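Long-range contacts in protein TP_0956 (Treponema pallidum subsp. pallidum, PDB 3U64), which probably serves as the helical, tetratricopeptide-repeat lipoprotein (T) component of a TRAP transporter, acting through protein-protein interactions: residues V84-Q89 with E101-R105; C147-V152 with R188-W193; A236-H242 with I269-P275; N254-F259 with V295-L300. All coordinates share one frame; numbering follows the deposited sequence.

Contact 1. Residues V84-Q89 with E101-R105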
# COMPACT_ATOMS: atom_id res chain seq x y z
N VAL A 84 -9.77 -4.71 -8.35
CA VAL A 84 -10.51 -5.70 -7.58
C VAL A 84 -11.08 -6.79 -8.49
O VAL A 84 -10.71 -7.97 -8.38
CB VAL A 84 -11.62 -5.07 -6.75
CG1 VAL A 84 -12.35 -6.14 -5.95
CG2 VAL A 84 -11.04 -4.00 -5.82
N GLN A 85 -11.97 -6.39 -9.39
CA GLN A 85 -12.65 -7.32 -10.26
C GLN A 85 -11.70 -8.04 -11.20
O GLN A 85 -11.73 -9.25 -11.34
CB GLN A 85 -13.72 -6.64 -11.11
CG GLN A 85 -14.40 -7.65 -12.07
CD GLN A 85 -15.50 -7.05 -12.94
OE1 GLN A 85 -16.21 -6.11 -12.54
NE2 GLN A 85 -15.67 -7.61 -14.13
N THR A 86 -10.86 -7.26 -11.87
CA THR A 86 -10.01 -7.80 -12.91
C THR A 86 -9.04 -8.87 -12.38
O THR A 86 -9.02 -9.98 -12.90
CB THR A 86 -9.31 -6.67 -13.68
OG1 THR A 86 -10.25 -6.07 -14.59
CG2 THR A 86 -8.12 -7.18 -14.46
N PRO A 87 -8.27 -8.57 -11.31
CA PRO A 87 -7.41 -9.61 -10.72
C PRO A 87 -8.17 -10.89 -10.28
O PRO A 87 -7.64 -11.99 -10.39
CB PRO A 87 -6.81 -8.92 -9.48
CG PRO A 87 -6.91 -7.45 -9.78
CD PRO A 87 -8.18 -7.29 -10.58
N ALA A 88 -9.38 -10.72 -9.75
CA ALA A 88 -10.21 -11.86 -9.39
C ALA A 88 -10.45 -12.74 -10.62
O ALA A 88 -10.49 -13.97 -10.51
CB ALA A 88 -11.54 -11.38 -8.83
N GLN A 89 -10.62 -12.11 -11.78
CA GLN A 89 -10.93 -12.83 -13.00
C GLN A 89 -9.77 -13.71 -13.44
O GLN A 89 -9.96 -14.70 -14.14
CB GLN A 89 -11.28 -11.87 -14.11
CG GLN A 89 -12.54 -11.09 -13.87
CD GLN A 89 -13.14 -10.60 -15.17
OE1 GLN A 89 -13.18 -11.34 -16.15
NE2 GLN A 89 -13.58 -9.35 -15.18
N GLU A 101 -15.76 -13.78 -3.34
CA GLU A 101 -15.60 -12.75 -2.34
C GLU A 101 -15.04 -11.46 -2.95
O GLU A 101 -15.42 -10.37 -2.55
CB GLU A 101 -14.69 -13.22 -1.22
CG GLU A 101 -14.52 -12.20 -0.12
CD GLU A 101 -13.77 -12.74 1.07
OE1 GLU A 101 -13.73 -13.98 1.23
OE2 GLU A 101 -13.21 -11.93 1.83
N ALA A 102 -14.11 -11.59 -3.89
CA ALA A 102 -13.58 -10.41 -4.57
C ALA A 102 -14.64 -9.78 -5.47
O ALA A 102 -14.75 -8.56 -5.54
CB ALA A 102 -12.35 -10.76 -5.37
N TYR A 103 -15.44 -10.61 -6.15
CA TYR A 103 -16.56 -10.06 -6.91
C TYR A 103 -17.56 -9.30 -6.03
O TYR A 103 -18.06 -8.27 -6.46
CB TYR A 103 -17.29 -11.16 -7.70
CG TYR A 103 -16.52 -11.66 -8.89
CD1 TYR A 103 -15.49 -10.90 -9.44
CD2 TYR A 103 -16.82 -12.89 -9.47
CE1 TYR A 103 -14.77 -11.35 -10.54
CE2 TYR A 103 -16.11 -13.36 -10.58
CZ TYR A 103 -15.08 -12.58 -11.11
OH TYR A 103 -14.37 -13.03 -12.19
N SER A 104 -17.84 -9.80 -4.82
CA SER A 104 -18.78 -9.13 -3.92
C SER A 104 -18.18 -7.83 -3.44
O SER A 104 -18.88 -6.82 -3.28
CB SER A 104 -19.13 -10.01 -2.72
OG SER A 104 -19.56 -11.28 -3.18
N ARG A 105 -16.87 -7.85 -3.21
CA ARG A 105 -16.14 -6.65 -2.85
C ARG A 105 -16.19 -5.59 -3.97
O ARG A 105 -16.44 -4.41 -3.71
CB ARG A 105 -14.69 -7.00 -2.51
CG ARG A 105 -13.88 -5.85 -1.91
CD ARG A 105 -12.40 -6.21 -1.65
NE ARG A 105 -11.63 -4.98 -1.41
CZ ARG A 105 -10.41 -4.75 -1.85
NH1 ARG A 105 -9.75 -5.66 -2.56
NH2 ARG A 105 -9.84 -3.58 -1.58
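The ring of Tyr103 meets helix 66-89 with its rim. At that edge, in the ring plane, lies the backbone carbonyl of Gln85, whose O is 3.8 Å from Tyr103 CE1, and further along the same rim Gln89 CG comes to 3.2 Å from Tyr103 OH. The methyl of Ala88 approaches obliquely, with CB 3.7 Å from Tyr103 CE1. The second flat group, the guanidinium of Arg105, has Val84 CG2 over one face, offset toward the rim and 3.9 Å from NH1; the two side chains cross at about a right angle. With CG set anti to the carbonyl carbon (chi1 -73°), the Tyr103 ring reaches toward helix 66-89 although its CB points to one side.

These residues belong to an antiparallel helical hairpin, consistent with the tetratricopeptide-repeat character of the family: the segment axes approach to 8.6 Å with 163° between their directions. Small residues allow close backbones here. Ala88 CB sits 3.6 Å from Ala102 CB, and Val84 CG1 rests 3.4 Å from the carbonyl O of Ala102. Val84 is buried and also packs on Tyr79, Ala106 and Leu109. Across the segments the contact is van der Waals packing, while two of the polar side chains find strong partners beyond it. Gln85 OE1 is hydrogen-bonded to Tyr110 OH on helix 96-124. Arg105, extended from CG to NE, forms a salt bridge through NE with Asp40 of the second subunit.

Contact 2. Residues C147-V152 with R188-W193. With SO4 (sulfate ion), chain E.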
# COMPACT_ATOMS: atom_id res chain seq x y z
N CYS A 147 -31.66 17.44 -16.99
CA CYS A 147 -30.22 17.33 -17.19
C CYS A 147 -29.74 18.03 -18.46
O CYS A 147 -30.41 18.03 -19.48
CB CYS A 147 -29.81 15.84 -17.24
SG CYS A 147 -30.11 14.98 -15.68
N THR A 148 -28.55 18.61 -18.38
CA THR A 148 -27.92 19.23 -19.53
C THR A 148 -26.55 18.60 -19.81
O THR A 148 -26.12 17.66 -19.12
CB THR A 148 -27.72 20.71 -19.27
OG1 THR A 148 -26.76 20.87 -18.23
CG2 THR A 148 -29.05 21.34 -18.84
N ARG A 149 -25.86 19.15 -20.81
CA ARG A 149 -24.58 18.61 -21.24
C ARG A 149 -23.59 18.66 -20.09
O ARG A 149 -22.68 17.83 -20.00
CB ARG A 149 -24.04 19.38 -22.44
CG ARG A 149 -24.72 18.97 -23.75
CD ARG A 149 -24.50 19.98 -24.88
NE ARG A 149 -23.24 19.79 -25.58
CZ ARG A 149 -23.04 18.89 -26.54
NH1 ARG A 149 -24.01 18.08 -26.91
NH2 ARG A 149 -21.85 18.80 -27.14
N VAL A 150 -23.79 19.62 -19.19
CA VAL A 150 -22.94 19.76 -18.02
C VAL A 150 -23.04 18.52 -17.11
O VAL A 150 -22.10 18.22 -16.37
CB VAL A 150 -23.28 21.07 -17.26
CG1 VAL A 150 -22.82 21.04 -15.83
CG2 VAL A 150 -22.66 22.26 -17.99
N ASP A 151 -24.16 17.80 -17.19
CA ASP A 151 -24.43 16.64 -16.33
C ASP A 151 -24.00 15.30 -16.94
O ASP A 151 -24.15 14.25 -16.30
CB ASP A 151 -25.92 16.56 -15.99
CG ASP A 151 -26.43 17.83 -15.37
OD1 ASP A 151 -25.81 18.29 -14.40
OD2 ASP A 151 -27.45 18.38 -15.86
N VAL A 152 -23.47 15.33 -18.15
CA VAL A 152 -23.19 14.11 -18.89
C VAL A 152 -22.12 13.26 -18.21
O VAL A 152 -22.31 12.06 -18.06
CB VAL A 152 -22.82 14.41 -20.34
CG1 VAL A 152 -22.29 13.15 -21.01
CG2 VAL A 152 -24.06 14.95 -21.08
N ARG A 188 -29.73 8.88 -21.54
CA ARG A 188 -29.91 10.33 -21.54
C ARG A 188 -28.61 11.07 -21.87
O ARG A 188 -28.62 12.06 -22.60
CB ARG A 188 -30.49 10.81 -20.21
CG ARG A 188 -30.58 12.32 -20.11
CD ARG A 188 -31.56 12.93 -21.13
NE ARG A 188 -31.69 14.37 -20.87
CZ ARG A 188 -32.12 15.27 -21.75
NH1 ARG A 188 -32.48 14.91 -22.96
NH2 ARG A 188 -32.18 16.55 -21.40
N ALA A 189 -27.49 10.58 -21.33
CA ALA A 189 -26.17 11.12 -21.68
C ALA A 189 -25.92 11.02 -23.19
O ALA A 189 -25.38 11.95 -23.79
CB ALA A 189 -25.07 10.37 -20.93
N CYS A 190 -26.31 9.90 -23.79
CA CYS A 190 -26.18 9.72 -25.24
C CYS A 190 -26.92 10.76 -26.04
O CYS A 190 -26.38 11.29 -27.01
CB CYS A 190 -26.70 8.34 -25.70
SG CYS A 190 -25.58 7.05 -25.34
N ASP A 191 -28.18 11.00 -25.66
CA ASP A 191 -29.02 11.99 -26.33
C ASP A 191 -28.38 13.36 -26.21
O ASP A 191 -28.30 14.11 -27.18
CB ASP A 191 -30.43 12.04 -25.71
CG ASP A 191 -31.17 10.71 -25.82
OD1 ASP A 191 -30.92 9.97 -26.79
OD2 ASP A 191 -32.01 10.41 -24.95
N LEU A 192 -27.93 13.68 -25.00
CA LEU A 192 -27.34 14.98 -24.71
C LEU A 192 -26.04 15.22 -25.47
O LEU A 192 -25.80 16.31 -25.99
CB LEU A 192 -27.08 15.09 -23.19
CG LEU A 192 -28.30 15.59 -22.40
CD1 LEU A 192 -28.12 15.48 -20.89
CD2 LEU A 192 -28.64 17.05 -22.82
N TRP A 193 -25.21 14.17 -25.55
CA TRP A 193 -23.83 14.33 -25.98
C TRP A 193 -23.24 13.00 -26.51
O TRP A 193 -22.36 12.40 -25.88
CB TRP A 193 -23.02 14.88 -24.80
CG TRP A 193 -21.65 15.37 -25.10
CD1 TRP A 193 -20.94 15.19 -26.25
CD2 TRP A 193 -20.80 16.12 -24.21
NE1 TRP A 193 -19.70 15.78 -26.13
CE2 TRP A 193 -19.59 16.35 -24.89
CE3 TRP A 193 -20.95 16.60 -22.90
CZ2 TRP A 193 -18.53 17.06 -24.32
CZ3 TRP A 193 -19.91 17.31 -22.33
CH2 TRP A 193 -18.71 17.53 -23.04
S SO4 E . -22.03 16.03 -30.06
O1 SO4 E . -21.14 16.83 -29.22
O2 SO4 E . -23.43 16.40 -29.85
O3 SO4 E . -21.65 16.28 -31.46
O4 SO4 E . -21.86 14.62 -29.76
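Arg149 and Trp193 form the flat-on-flat part of this contact. The guanidinium lies over the five-membered ring of the indole, planes 22° apart, with Arg149 CZ 4.2 Å from that ring's centroid, a cation-pi stack. The arginine chain bends at chi3 (83°), which folds the guanidinium back over the indole.

Among the polar contacts, Arg188 NH2 donates to the carbonyl O of Cys147 at 3.0 Å, the acceptor tilted out of the guanidinium plane. Arg149 NH1 also makes a short but badly angled, weak bond to Leu192 O, near the C-terminal end of helix 176-192. In the plane of the same guanidinium, NH2 donates almost straight (172°) to SO4 O1 at 3.0 Å. This sulfate, probably from the crystallisation liquor, is also bound by Ser195 N.

Apolar packing fills the centre. Val152 CG2 meets Leu192 CB at 3.7 Å and Trp193 CB at 3.9 Å, while CG1 touches Ala189 CB. Leu192 CD1 lies against the backbone of the loop, 3.4 Å from Thr148 O. Through these groups the turn ahead of helix 152-166 is seated on the end of helix 176-192, an inter-helix junction of the all-helical fold.

The indole face would be expected to stabilise the positive charge of Arg149; the helix-end carbonyl adds only a weak bond, and the anion's share may hold only in the crystal.

Contact 3. Residues A236-H242 with I269-P275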
# COMPACT_ATOMS: atom_id res chain seq x y z
N ALA A 236 -8.50 4.97 -32.81
CA ALA A 236 -7.68 3.88 -33.31
C ALA A 236 -6.68 3.38 -32.26
O ALA A 236 -6.19 2.25 -32.35
CB ALA A 236 -6.92 4.34 -34.57
N HIS A 237 -6.35 4.24 -31.29
CA HIS A 237 -5.41 3.89 -30.21
C HIS A 237 -6.14 3.24 -29.04
O HIS A 237 -5.53 2.96 -28.01
CB HIS A 237 -4.69 5.14 -29.70
CG HIS A 237 -3.70 5.70 -30.67
ND1 HIS A 237 -3.90 6.89 -31.34
CD2 HIS A 237 -2.49 5.24 -31.08
CE1 HIS A 237 -2.86 7.14 -32.11
NE2 HIS A 237 -1.99 6.15 -31.98
N ASP A 238 -7.44 3.04 -29.20
CA ASP A 238 -8.25 2.47 -28.14
C ASP A 238 -8.44 0.96 -28.32
O ASP A 238 -8.98 0.53 -29.34
CB ASP A 238 -9.61 3.16 -28.07
CG ASP A 238 -10.56 2.46 -27.12
OD1 ASP A 238 -10.07 1.98 -26.06
OD2 ASP A 238 -11.77 2.37 -27.42
N PRO A 239 -8.00 0.16 -27.34
CA PRO A 239 -8.14 -1.30 -27.43
C PRO A 239 -9.53 -1.76 -26.99
O PRO A 239 -9.98 -2.83 -27.38
CB PRO A 239 -7.10 -1.83 -26.43
CG PRO A 239 -6.34 -0.64 -25.95
CD PRO A 239 -7.18 0.56 -26.19
N ASP A 240 -10.20 -0.93 -26.21
CA ASP A 240 -11.46 -1.31 -25.57
C ASP A 240 -12.59 -1.57 -26.53
O ASP A 240 -13.39 -2.47 -26.30
CB ASP A 240 -11.89 -0.26 -24.55
CG ASP A 240 -11.12 -0.36 -23.27
OD1 ASP A 240 -11.09 -1.48 -22.70
OD2 ASP A 240 -10.50 0.64 -22.86
N HIS A 241 -12.68 -0.78 -27.59
CA HIS A 241 -13.77 -1.03 -28.52
C HIS A 241 -13.55 -2.35 -29.25
O HIS A 241 -14.50 -3.06 -29.51
CB HIS A 241 -14.04 0.16 -29.46
CG HIS A 241 -13.02 0.35 -30.54
ND1 HIS A 241 -11.79 0.93 -30.31
CD2 HIS A 241 -13.08 0.10 -31.87
CE1 HIS A 241 -11.12 1.00 -31.44
NE2 HIS A 241 -11.88 0.50 -32.41
N HIS A 242 -12.29 -2.72 -29.51
CA HIS A 242 -11.98 -4.03 -30.10
C HIS A 242 -12.38 -5.17 -29.15
O HIS A 242 -13.00 -6.15 -29.56
CB HIS A 242 -10.50 -4.17 -30.50
CG HIS A 242 -10.04 -3.16 -31.51
ND1 HIS A 242 -10.49 -3.15 -32.81
CD2 HIS A 242 -9.18 -2.12 -31.40
CE1 HIS A 242 -9.93 -2.15 -33.46
NE2 HIS A 242 -9.13 -1.50 -32.63
N ILE A 269 -1.95 -2.30 -30.88
CA ILE A 269 -1.72 -0.96 -30.36
C ILE A 269 -0.45 -0.88 -29.51
O ILE A 269 -0.20 -1.71 -28.63
CB ILE A 269 -2.95 -0.44 -29.59
CG1 ILE A 269 -4.17 -0.35 -30.53
CG2 ILE A 269 -2.65 0.91 -28.91
CD1 ILE A 269 -5.51 -0.42 -29.78
N ASP A 270 0.37 0.12 -29.79
CA ASP A 270 1.60 0.32 -29.03
C ASP A 270 1.37 1.38 -27.93
O ASP A 270 1.22 2.58 -28.23
CB ASP A 270 2.76 0.71 -29.96
CG ASP A 270 4.05 0.98 -29.22
OD1 ASP A 270 4.09 0.72 -27.99
OD2 ASP A 270 5.03 1.46 -29.85
N PRO A 271 1.35 0.92 -26.66
CA PRO A 271 1.10 1.75 -25.49
C PRO A 271 2.04 2.95 -25.44
O PRO A 271 1.63 4.01 -25.00
CB PRO A 271 1.38 0.81 -24.31
CG PRO A 271 1.13 -0.57 -24.88
CD PRO A 271 1.60 -0.50 -26.30
N GLU A 272 3.27 2.79 -25.92
CA GLU A 272 4.21 3.89 -25.95
C GLU A 272 3.81 5.00 -26.93
O GLU A 272 4.31 6.12 -26.84
CB GLU A 272 5.63 3.38 -26.27
CG GLU A 272 6.18 2.41 -25.24
CD GLU A 272 6.03 2.92 -23.81
OE1 GLU A 272 6.10 4.16 -23.61
OE2 GLU A 272 5.84 2.10 -22.89
N SER A 273 2.90 4.69 -27.86
CA SER A 273 2.50 5.63 -28.92
C SER A 273 1.20 6.38 -28.61
O SER A 273 0.88 7.35 -29.28
CB SER A 273 2.32 4.90 -30.24
OG SER A 273 3.57 4.51 -30.79
N VAL A 274 0.45 5.91 -27.62
CA VAL A 274 -0.84 6.52 -27.33
C VAL A 274 -0.69 7.92 -26.74
O VAL A 274 0.22 8.19 -25.96
CB VAL A 274 -1.68 5.64 -26.39
CG1 VAL A 274 -1.87 4.26 -26.98
CG2 VAL A 274 -1.04 5.56 -25.01
N PRO A 275 -1.60 8.82 -27.12
CA PRO A 275 -1.54 10.21 -26.68
C PRO A 275 -1.79 10.35 -25.18
O PRO A 275 -1.31 11.28 -24.55
CB PRO A 275 -2.66 10.89 -27.47
CG PRO A 275 -3.14 9.88 -28.48
CD PRO A 275 -2.78 8.54 -27.96
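Ile269 drives its CD1 methyl into the backbone bend at Asp238-Pro239, where the connection ahead of helix 240-250 packs on the loop joining helices 256-268 and 278-293, a loop-to-loop contact at one end of the helical-repeat fold. This is the tight part. CD1 is 3.5 Å from Pro239 N and 3.9 Å from Pro239 CG, the two side chains crossing at about a right angle. With CG1 anti to the carbonyl carbon (chi1 -62°), Ile269 spreads its branches over successive residues: CG1 borders Ala236 O, and CG2 lies 3.6 Å from His237 O. Pro239 is buried, packed further on Val281 of helix 278-293 and Ala266 of helix 256-268.

The other side is looser and more exposed. The imidazole of His237 has Pro275 CD over one face, a CH-pi contact of 4.2 Å to the ring centroid, offset toward the rim, and Val274 CG1 stands 4.0 Å from His237 CB. Pro275 and Ser273 lie at the surface, and the segments meet here through van der Waals contact.

Each segment braces its own turn with an aspartate. In the loop, Asp270 OD1 accepts from Glu272 N in an Asx turn. Ahead of helix 240-250, Asp238 caps the first turn, OD1 taking Asp240 N and OD2 taking His241 N. OD2 also accepts a side-chain bond from His241 ND1 at 3.2 Å, on the same face of the carboxylate as His241 N.

Contact 4. Residues N254-F259 with V295-L300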
# COMPACT_ATOMS: atom_id res chain seq x y z
N ASN A 254 -21.02 -16.79 -31.40
CA ASN A 254 -20.12 -17.86 -31.86
C ASN A 254 -19.32 -17.45 -33.10
O ASN A 254 -19.11 -18.25 -34.00
CB ASN A 254 -20.93 -19.13 -32.14
CG ASN A 254 -20.06 -20.31 -32.52
OD1 ASN A 254 -19.03 -20.57 -31.89
ND2 ASN A 254 -20.47 -21.04 -33.55
N ASN A 255 -18.89 -16.19 -33.14
CA ASN A 255 -18.02 -15.73 -34.20
C ASN A 255 -16.56 -15.71 -33.74
O ASN A 255 -16.01 -14.67 -33.34
CB ASN A 255 -18.45 -14.34 -34.70
CG ASN A 255 -17.61 -13.84 -35.86
OD1 ASN A 255 -16.73 -14.55 -36.37
ND2 ASN A 255 -17.88 -12.61 -36.29
N ARG A 256 -15.93 -16.88 -33.79
CA ARG A 256 -14.55 -17.01 -33.35
C ARG A 256 -13.57 -16.27 -34.25
O ARG A 256 -12.61 -15.67 -33.77
CB ARG A 256 -14.16 -18.48 -33.24
CG ARG A 256 -12.66 -18.65 -33.24
CD ARG A 256 -12.22 -19.62 -32.18
NE ARG A 256 -10.77 -19.73 -32.17
CZ ARG A 256 -10.11 -20.74 -31.62
NH1 ARG A 256 -10.78 -21.73 -31.04
NH2 ARG A 256 -8.78 -20.76 -31.66
N ALA A 257 -13.80 -16.32 -35.56
CA ALA A 257 -13.00 -15.55 -36.52
C ALA A 257 -12.90 -14.07 -36.13
O ALA A 257 -11.80 -13.55 -35.96
CB ALA A 257 -13.57 -15.68 -37.92
N GLY A 258 -14.05 -13.41 -35.98
CA GLY A 258 -14.10 -12.01 -35.60
C GLY A 258 -13.49 -11.73 -34.23
O GLY A 258 -12.77 -10.75 -34.05
N PHE A 259 -13.79 -12.60 -33.27
CA PHE A 259 -13.18 -12.57 -31.95
C PHE A 259 -11.64 -12.44 -32.07
O PHE A 259 -11.04 -11.52 -31.50
CB PHE A 259 -13.61 -13.84 -31.19
CG PHE A 259 -12.94 -14.04 -29.83
CD1 PHE A 259 -13.58 -13.65 -28.65
CD2 PHE A 259 -11.71 -14.68 -29.72
CE1 PHE A 259 -13.00 -13.87 -27.41
CE2 PHE A 259 -11.12 -14.90 -28.48
CZ PHE A 259 -11.77 -14.49 -27.33
N VAL A 295 -9.66 -18.72 -25.28
CA VAL A 295 -10.63 -18.75 -26.38
C VAL A 295 -11.48 -20.03 -26.35
O VAL A 295 -12.69 -19.98 -26.61
CB VAL A 295 -9.93 -18.59 -27.74
CG1 VAL A 295 -8.81 -19.63 -27.90
CG2 VAL A 295 -10.96 -18.63 -28.89
N GLN A 296 -10.86 -21.15 -26.00
CA GLN A 296 -11.53 -22.45 -25.97
C GLN A 296 -12.69 -22.53 -24.98
O GLN A 296 -13.58 -23.39 -25.10
CB GLN A 296 -10.51 -23.55 -25.67
CG GLN A 296 -9.44 -23.72 -26.75
CD GLN A 296 -10.02 -24.27 -28.04
OE1 GLN A 296 -9.74 -23.76 -29.12
NE2 GLN A 296 -10.84 -25.32 -27.92
N ASP A 297 -12.67 -21.65 -23.98
CA ASP A 297 -13.74 -21.54 -22.99
C ASP A 297 -15.00 -21.00 -23.63
O ASP A 297 -16.10 -21.28 -23.16
CB ASP A 297 -13.35 -20.59 -21.85
CG ASP A 297 -12.17 -21.09 -21.03
OD1 ASP A 297 -11.47 -22.03 -21.46
OD2 ASP A 297 -11.95 -20.51 -19.94
N PHE A 298 -14.84 -20.21 -24.69
CA PHE A 298 -15.94 -19.41 -25.22
C PHE A 298 -16.54 -19.94 -26.52
O PHE A 298 -17.69 -19.62 -26.85
CB PHE A 298 -15.52 -17.93 -25.36
CG PHE A 298 -14.76 -17.42 -24.19
CD1 PHE A 298 -15.31 -17.46 -22.92
CD2 PHE A 298 -13.47 -16.94 -24.34
CE1 PHE A 298 -14.61 -17.02 -21.83
CE2 PHE A 298 -12.75 -16.49 -23.24
CZ PHE A 298 -13.32 -16.53 -21.98
N PHE A 299 -15.78 -20.75 -27.26
CA PHE A 299 -16.29 -21.32 -28.51
C PHE A 299 -16.21 -22.86 -28.56
O PHE A 299 -15.54 -23.48 -27.73
CB PHE A 299 -15.55 -20.71 -29.70
CG PHE A 299 -15.59 -19.21 -29.71
CD1 PHE A 299 -16.69 -18.54 -30.24
CD2 PHE A 299 -14.55 -18.47 -29.17
CE1 PHE A 299 -16.74 -17.16 -30.24
CE2 PHE A 299 -14.60 -17.08 -29.17
CZ PHE A 299 -15.69 -16.42 -29.70
N LEU A 300 -16.91 -23.45 -29.53
CA LEU A 300 -16.89 -24.90 -29.75
C LEU A 300 -16.58 -25.23 -31.20
O LEU A 300 -15.82 -26.15 -31.49
CB LEU A 300 -18.23 -25.53 -29.35
CG LEU A 300 -18.69 -25.33 -27.90
CD1 LEU A 300 -20.02 -26.02 -27.68
CD2 LEU A 300 -17.64 -25.84 -26.91
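Phe259 and Phe299 are brought together by different first torsions: Phe259 carries CG anti to its backbone nitrogen (chi1 174°), whereas in Phe299 CG stands anti to the carbonyl carbon (chi1 -53°). The edge of Phe299 then points at the face of Phe259 in a T-shaped pair, centroids 5.0 Å apart and planes at 74°, with Phe299 CE2 3.5 Å from Phe259 CG.

One face of the Phe299 ring is taken by Arg256, whose CB lies 3.9 Å from the ring centroid, a CH-pi contact nearly on the normal. Beyond CB the arginine bends at chi2, and its guanidinium comes over Val295 CG2, which is 3.5 Å from NE. At its edge NH1 donates to Gln296 OE1 at 3.0 Å; the nitrogen stands above the amide plane, although the oxygen lies in the guanidinium plane. Asn254 OD1 approaches the rim of Phe299, 3.5 Å from CD1.

The first segment is a helix-to-helix turn. Asn254, with positive phi, is the C-prime residue of a Schellman motif closing helix 240-250, and Asn255 is the N-cap of the next, its OD1 accepting from Gly258 N at 2.9 Å.

Phe259 lies buried among Ala246 and Cys250 of helix 240-250 and Leu291 of helix 278-293. Phe298 and Phe299 also touch Ile251, and with them the weakly bonded helix 295-298 and its tail lie against the turn between helices 240-250 and 256-268.

From the N terminus, contact 1 comes first and closes the short turn between helices 66-89 and 96-124, forming a hairpin that also meets a second subunit. Contact 2 follows in series, bringing the loop before helix 152-166 onto the end of helix 176-192; it lies on the opposite side of the chain's centre from contacts 1 and 4. The last two cross along the chain: 236-242 and 254-259 come before their partners, 269-275 and 295-300. Contacts 3 and 4 thus interlock helices 240-250, 256-268 and 278-293 with the C-terminal tail, their nearest atoms about 6 Å apart, without touching.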